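One contact in two related proteins. Structure 1 is phosphoserine aminotransferase from Bacillus alcalophilus, which catalyses the reversible, pyridoxal-phosphate-dependent transamination that links 3-phosphohydroxypyruvate to phosphoserine in serine biosynthesis: PDB 2BIE (chain A, 1.30 Å), residues 95-100 and 145-150. Structure 2 is phosphoserine aminotransferase from Bacillus circulans: PDB 1BT4 (chain B, 2.30 Å), residues 94-99 and 144-149. Both blocks share one frame: the second was fitted to the first on N, CA, C and O of the twelve residues, RMSD 0.25 Å. Numbering follows each deposited sequence.

Structure 1 (2BIE); sequences GNYVLT and YLHITS.
Gly95 meets Tyr145 with its backbone alone. Gly95 CA lies over one face of the Tyr145 ring, 3.7 Å from Tyr145 CZ. The contact joins the parallel strands 94-99 and 143-149, neighbours in the mixed seven-stranded sheet of this class-V aminotransferase. Tyr145 OH donates a 2.7 Å hydrogen bond to Tyr97 OH. His147 lies on the same side of the sheet as these tyrosines, and the three form an aromatic cluster. On the other side, Asn96 CB is 3.9 Å from Leu146 CD1. The amide of Asn96 turns with CG anti to the backbone N (chi1 -160°) and bonds Asp143 and His118. Val98 and Ile148 lie side by side, their CG2 atoms 3.8 Å apart. Between the strands, His147 N bonds Asn96 O at 2.8 Å and Val98 N bonds His147 O. Beyond this last direct bond, water 1 joins Val98 O to His147 ND1, and water 2 joins Val98 O, Thr100 OG1 and Thr149 N. Further out, Tyr192 holds His147 NE2 and Asn152 bonds Thr100 OG1. His147 lies near cofactor-binding Asp173 and Thr149 touches the pyridoxal phosphate, so this end borders the cofactor site.

Structure 2 (1BT4); sequences ANYVMT and YLHLTS.
The methyl group of Ala94 packs against Tyr144, with Ala94 CB 3.5 Å from Tyr144 OH and 3.7 Å from Tyr144 CZ. Ala94 CA lies over one face of the Tyr144 ring. Tyr144 OH donates a 2.7 Å hydrogen bond to Tyr96 OH. His146 lies on the same side of the sheet as these tyrosines, and the three form an aromatic cluster. On the other side, Asn95 CB is 3.6 Å from Leu145 CD1. The amide of Asn95 turns with CG anti to the carbonyl carbon (chi1 -77°) and bonds His117 and Thr93 O. Val97 and Leu147 lie side by side, with Val97 CG2 4.0 Å from Leu147 CB. Between the strands, His146 N bonds Asn95 O at 2.8 Å and Val97 N bonds His146 O. Past that bond the strands are bridged by water: water 4 joins Val97 O to His146 ND1, and water 3 joins Val97 O, Thr99 OG1 and Thr148 N. Tyr191 holds His146 NE2, and Glu151 bonds Thr99 OG1. The cofactor site begins here: His146 lies near cofactor-binding Asp172, and Thr148 touches the pyridoxal phosphate.

How the two compare
Both structures pair the two parallel strands in the same way, with hydrogen bonds such as His147(A) N to Asn96(A) O and His146(B) N to Asn95(B) O in each. The side chains of Val98(A), Thr100(A), Tyr145(A), Leu146(A), His147(A) and Thr149(A) and their counterparts keep their places within the error, and both waters recur. Gly95(A) is exchanged for Ala94(B). The methyl CB of Ala94(B) has no counterpart in the side chain of Gly95(A). It adds a contact of 3.5 Å to Tyr144(B) OH, which may fill out the packing at the hydroxyl end of that ring. The tyrosine does not move in answer. Leu99(A) is exchanged for Met98(B). Asn96(A) and Asn95(B) differ in rotation, chi1 -160° against -77°. Their CG atoms stand 1.3 Å apart after superposition, and the place of Asn96(A) OD1 is left. The CB of each still touches the leucine across. Ile148(A) is exchanged for Leu147(B), which moves the branch one carbon outward. Ile148(A) CG1 and Leu147(B) CG fall 0.9 Å apart and the two CD1 atoms 1.2 Å apart. Touch with Val98(A) or Val97(B) is kept. CG2 of Ile148(A) and CD2 of Leu147(B) each lack a counterpart in the other side chain.

Structure 1 (2BIE)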
# COMPACT_ATOMS: atom_id res chain seq x y z
N GLY A 95 21.68 12.01 12.28
CA GLY A 95 20.26 12.27 12.00
C GLY A 95 19.75 13.15 13.16
O GLY A 95 19.62 12.64 14.29
N ASN A 96 19.50 14.42 12.91
CA ASN A 96 19.16 15.35 13.95
C ASN A 96 17.66 15.60 13.97
O ASN A 96 17.10 15.89 12.90
CB ASN A 96 19.89 16.68 13.72
CG ASN A 96 20.02 17.56 14.95
OD1 ASN A 96 19.53 17.19 16.02
ND2 ASN A 96 20.71 18.71 14.78
N TYR A 97 16.99 15.42 15.09
CA TYR A 97 15.53 15.39 15.26
C TYR A 97 15.05 16.48 16.19
O TYR A 97 15.65 16.71 17.24
CB TYR A 97 15.01 14.02 15.79
CG TYR A 97 15.11 13.00 14.64
CD1 TYR A 97 16.32 12.49 14.25
CD2 TYR A 97 14.00 12.59 13.93
CE1 TYR A 97 16.41 11.59 13.21
CE2 TYR A 97 14.05 11.71 12.87
CZ TYR A 97 15.28 11.17 12.51
OH TYR A 97 15.43 10.31 11.45
N VAL A 98 13.95 17.13 15.83
CA VAL A 98 13.24 18.01 16.76
C VAL A 98 12.04 17.22 17.28
O VAL A 98 11.18 16.81 16.49
CB VAL A 98 12.77 19.31 16.08
CG1 VAL A 98 12.05 20.21 17.07
CG2 VAL A 98 13.96 20.03 15.43
N LEU A 99 11.99 16.99 18.57
CA LEU A 99 10.90 16.23 19.15
C LEU A 99 9.74 17.12 19.60
O LEU A 99 9.91 17.93 20.53
CB LEU A 99 11.39 15.40 20.32
CG LEU A 99 12.53 14.42 20.00
CD1 LEU A 99 12.88 13.63 21.27
CD2 LEU A 99 12.15 13.50 18.85
N THR A 100 8.60 16.96 18.93
CA THR A 100 7.43 17.72 19.28
C THR A 100 6.23 16.80 19.49
O THR A 100 5.11 17.29 19.71
CB THR A 100 7.08 18.79 18.24
OG1 THR A 100 7.19 18.28 16.90
CG2 THR A 100 8.08 19.94 18.31
N TYR A 145 20.72 15.67 8.08
CA TYR A 145 19.44 16.33 7.90
C TYR A 145 18.96 16.80 9.27
O TYR A 145 19.46 16.34 10.31
CB TYR A 145 18.41 15.37 7.26
CG TYR A 145 18.20 14.07 7.98
CD1 TYR A 145 18.83 12.93 7.52
CD2 TYR A 145 17.38 13.94 9.09
CE1 TYR A 145 18.64 11.73 8.17
CE2 TYR A 145 17.19 12.74 9.74
CZ TYR A 145 17.82 11.62 9.27
OH TYR A 145 17.68 10.39 9.89
N LEU A 146 17.95 17.66 9.25
CA LEU A 146 17.20 18.02 10.46
C LEU A 146 15.75 17.60 10.21
O LEU A 146 15.21 18.07 9.21
CB LEU A 146 17.26 19.51 10.77
CG LEU A 146 16.52 19.99 12.00
CD1 LEU A 146 17.17 19.45 13.26
CD2 LEU A 146 16.44 21.52 12.11
N HIS A 147 15.22 16.76 11.07
CA HIS A 147 13.84 16.25 10.83
C HIS A 147 12.90 16.85 11.83
O HIS A 147 13.19 16.91 13.03
CB HIS A 147 13.88 14.72 10.98
CG HIS A 147 12.56 14.03 10.84
ND1 HIS A 147 11.54 14.03 11.79
CD2 HIS A 147 12.15 13.27 9.79
CE1 HIS A 147 10.54 13.30 11.27
NE2 HIS A 147 10.87 12.82 10.07
N ILE A 148 11.76 17.30 11.29
CA ILE A 148 10.69 17.83 12.12
C ILE A 148 9.38 17.13 11.83
O ILE A 148 9.25 16.43 10.79
CB ILE A 148 10.50 19.35 11.89
CG1 ILE A 148 10.01 19.70 10.48
CG2 ILE A 148 11.79 20.10 12.26
CD1 ILE A 148 9.63 21.13 10.26
N THR A 149 8.40 17.30 12.68
CA THR A 149 7.05 16.77 12.50
C THR A 149 6.18 18.01 12.49
O THR A 149 6.00 18.66 13.53
CB THR A 149 6.67 15.86 13.67
OG1 THR A 149 7.72 14.89 13.86
CG2 THR A 149 5.34 15.16 13.39
N SER A 150 5.61 18.37 11.33
CA SER A 150 4.94 19.66 11.26
C SER A 150 3.69 19.77 12.12
O SER A 150 3.41 20.82 12.67
CB SER A 150 4.56 19.93 9.80
OG SER A 150 3.79 18.87 9.28
O HOH W 1 10.63 15.06 14.21
O HOH W 2 9.31 18.53 15.27

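Structure 2 (1BT4)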
# COMPACT_ATOMS: atom_id res chain seq x y z
N ALA B 94 21.80 12.02 12.59
CA ALA B 94 20.44 12.36 12.19
C ALA B 94 19.83 13.25 13.28
O ALA B 94 19.62 12.81 14.41
CB ALA B 94 19.61 11.10 12.00
N ASN B 95 19.62 14.53 12.96
CA ASN B 95 19.06 15.47 13.92
C ASN B 95 17.54 15.52 13.86
O ASN B 95 16.95 15.70 12.79
CB ASN B 95 19.65 16.87 13.74
CG ASN B 95 21.06 17.00 14.31
OD1 ASN B 95 21.32 17.87 15.15
ND2 ASN B 95 21.98 16.15 13.85
N TYR B 96 16.93 15.37 15.02
CA TYR B 96 15.48 15.36 15.15
C TYR B 96 14.95 16.43 16.10
O TYR B 96 15.62 16.81 17.06
CB TYR B 96 15.01 13.97 15.62
CG TYR B 96 15.07 12.94 14.50
CD1 TYR B 96 16.28 12.30 14.19
CD2 TYR B 96 13.91 12.63 13.77
CE1 TYR B 96 16.34 11.38 13.13
CE2 TYR B 96 13.97 11.71 12.72
CZ TYR B 96 15.18 11.09 12.39
OH TYR B 96 15.25 10.22 11.35
N VAL B 97 13.77 16.95 15.78
CA VAL B 97 13.09 17.94 16.63
C VAL B 97 11.98 17.11 17.30
O VAL B 97 11.16 16.50 16.61
CB VAL B 97 12.46 19.10 15.80
CG1 VAL B 97 11.80 20.11 16.73
CG2 VAL B 97 13.52 19.78 14.96
N MET B 98 12.03 17.01 18.63
CA MET B 98 11.05 16.22 19.38
C MET B 98 9.89 17.09 19.85
O MET B 98 10.05 17.95 20.71
CB MET B 98 11.72 15.51 20.55
CG MET B 98 12.90 14.63 20.13
SD MET B 98 12.47 13.15 19.16
CE MET B 98 12.54 13.72 17.56
N THR B 99 8.72 16.82 19.28
CA THR B 99 7.51 17.58 19.58
C THR B 99 6.30 16.75 19.98
O THR B 99 5.25 17.30 20.28
CB THR B 99 7.11 18.43 18.36
OG1 THR B 99 7.24 17.62 17.17
CG2 THR B 99 8.00 19.65 18.23
N TYR B 144 20.85 15.81 8.27
CA TYR B 144 19.60 16.50 8.00
C TYR B 144 18.94 16.81 9.32
O TYR B 144 19.33 16.29 10.36
CB TYR B 144 18.66 15.61 7.18
CG TYR B 144 18.29 14.28 7.82
CD1 TYR B 144 17.31 14.19 8.81
CD2 TYR B 144 18.91 13.10 7.41
CE1 TYR B 144 16.95 12.97 9.36
CE2 TYR B 144 18.55 11.86 7.97
CZ TYR B 144 17.57 11.81 8.94
OH TYR B 144 17.21 10.60 9.49
N LEU B 145 17.92 17.66 9.26
CA LEU B 145 17.13 18.01 10.42
C LEU B 145 15.70 17.58 10.08
O LEU B 145 15.13 18.04 9.09
CB LEU B 145 17.16 19.52 10.68
CG LEU B 145 16.37 19.91 11.93
CD1 LEU B 145 17.07 19.37 13.17
CD2 LEU B 145 16.22 21.40 12.03
N HIS B 146 15.17 16.64 10.87
CA HIS B 146 13.82 16.13 10.66
C HIS B 146 12.85 16.73 11.67
O HIS B 146 13.18 16.87 12.85
CB HIS B 146 13.82 14.59 10.77
CG HIS B 146 12.48 13.94 10.59
ND1 HIS B 146 11.53 13.84 11.59
CD2 HIS B 146 11.95 13.31 9.52
CE1 HIS B 146 10.48 13.16 11.10
NE2 HIS B 146 10.69 12.81 9.84
N LEU B 147 11.67 17.13 11.20
CA LEU B 147 10.64 17.67 12.08
C LEU B 147 9.26 17.20 11.65
O LEU B 147 9.07 16.76 10.51
CB LEU B 147 10.70 19.20 12.21
CG LEU B 147 10.53 20.16 11.03
CD1 LEU B 147 9.15 20.08 10.40
CD2 LEU B 147 10.78 21.57 11.55
N THR B 148 8.33 17.22 12.60
CA THR B 148 6.95 16.83 12.38
C THR B 148 6.21 18.15 12.34
O THR B 148 6.13 18.84 13.35
CB THR B 148 6.42 15.95 13.55
OG1 THR B 148 7.25 14.79 13.67
CG2 THR B 148 5.00 15.48 13.30
N SER B 149 5.71 18.53 11.17
CA SER B 149 5.00 19.80 11.03
C SER B 149 3.73 19.87 11.88
O SER B 149 3.46 20.90 12.50
CB SER B 149 4.71 20.11 9.56
OG SER B 149 3.93 19.10 8.95
O HOH W 3 9.04 17.77 15.27
O HOH W 4 10.84 14.98 14.26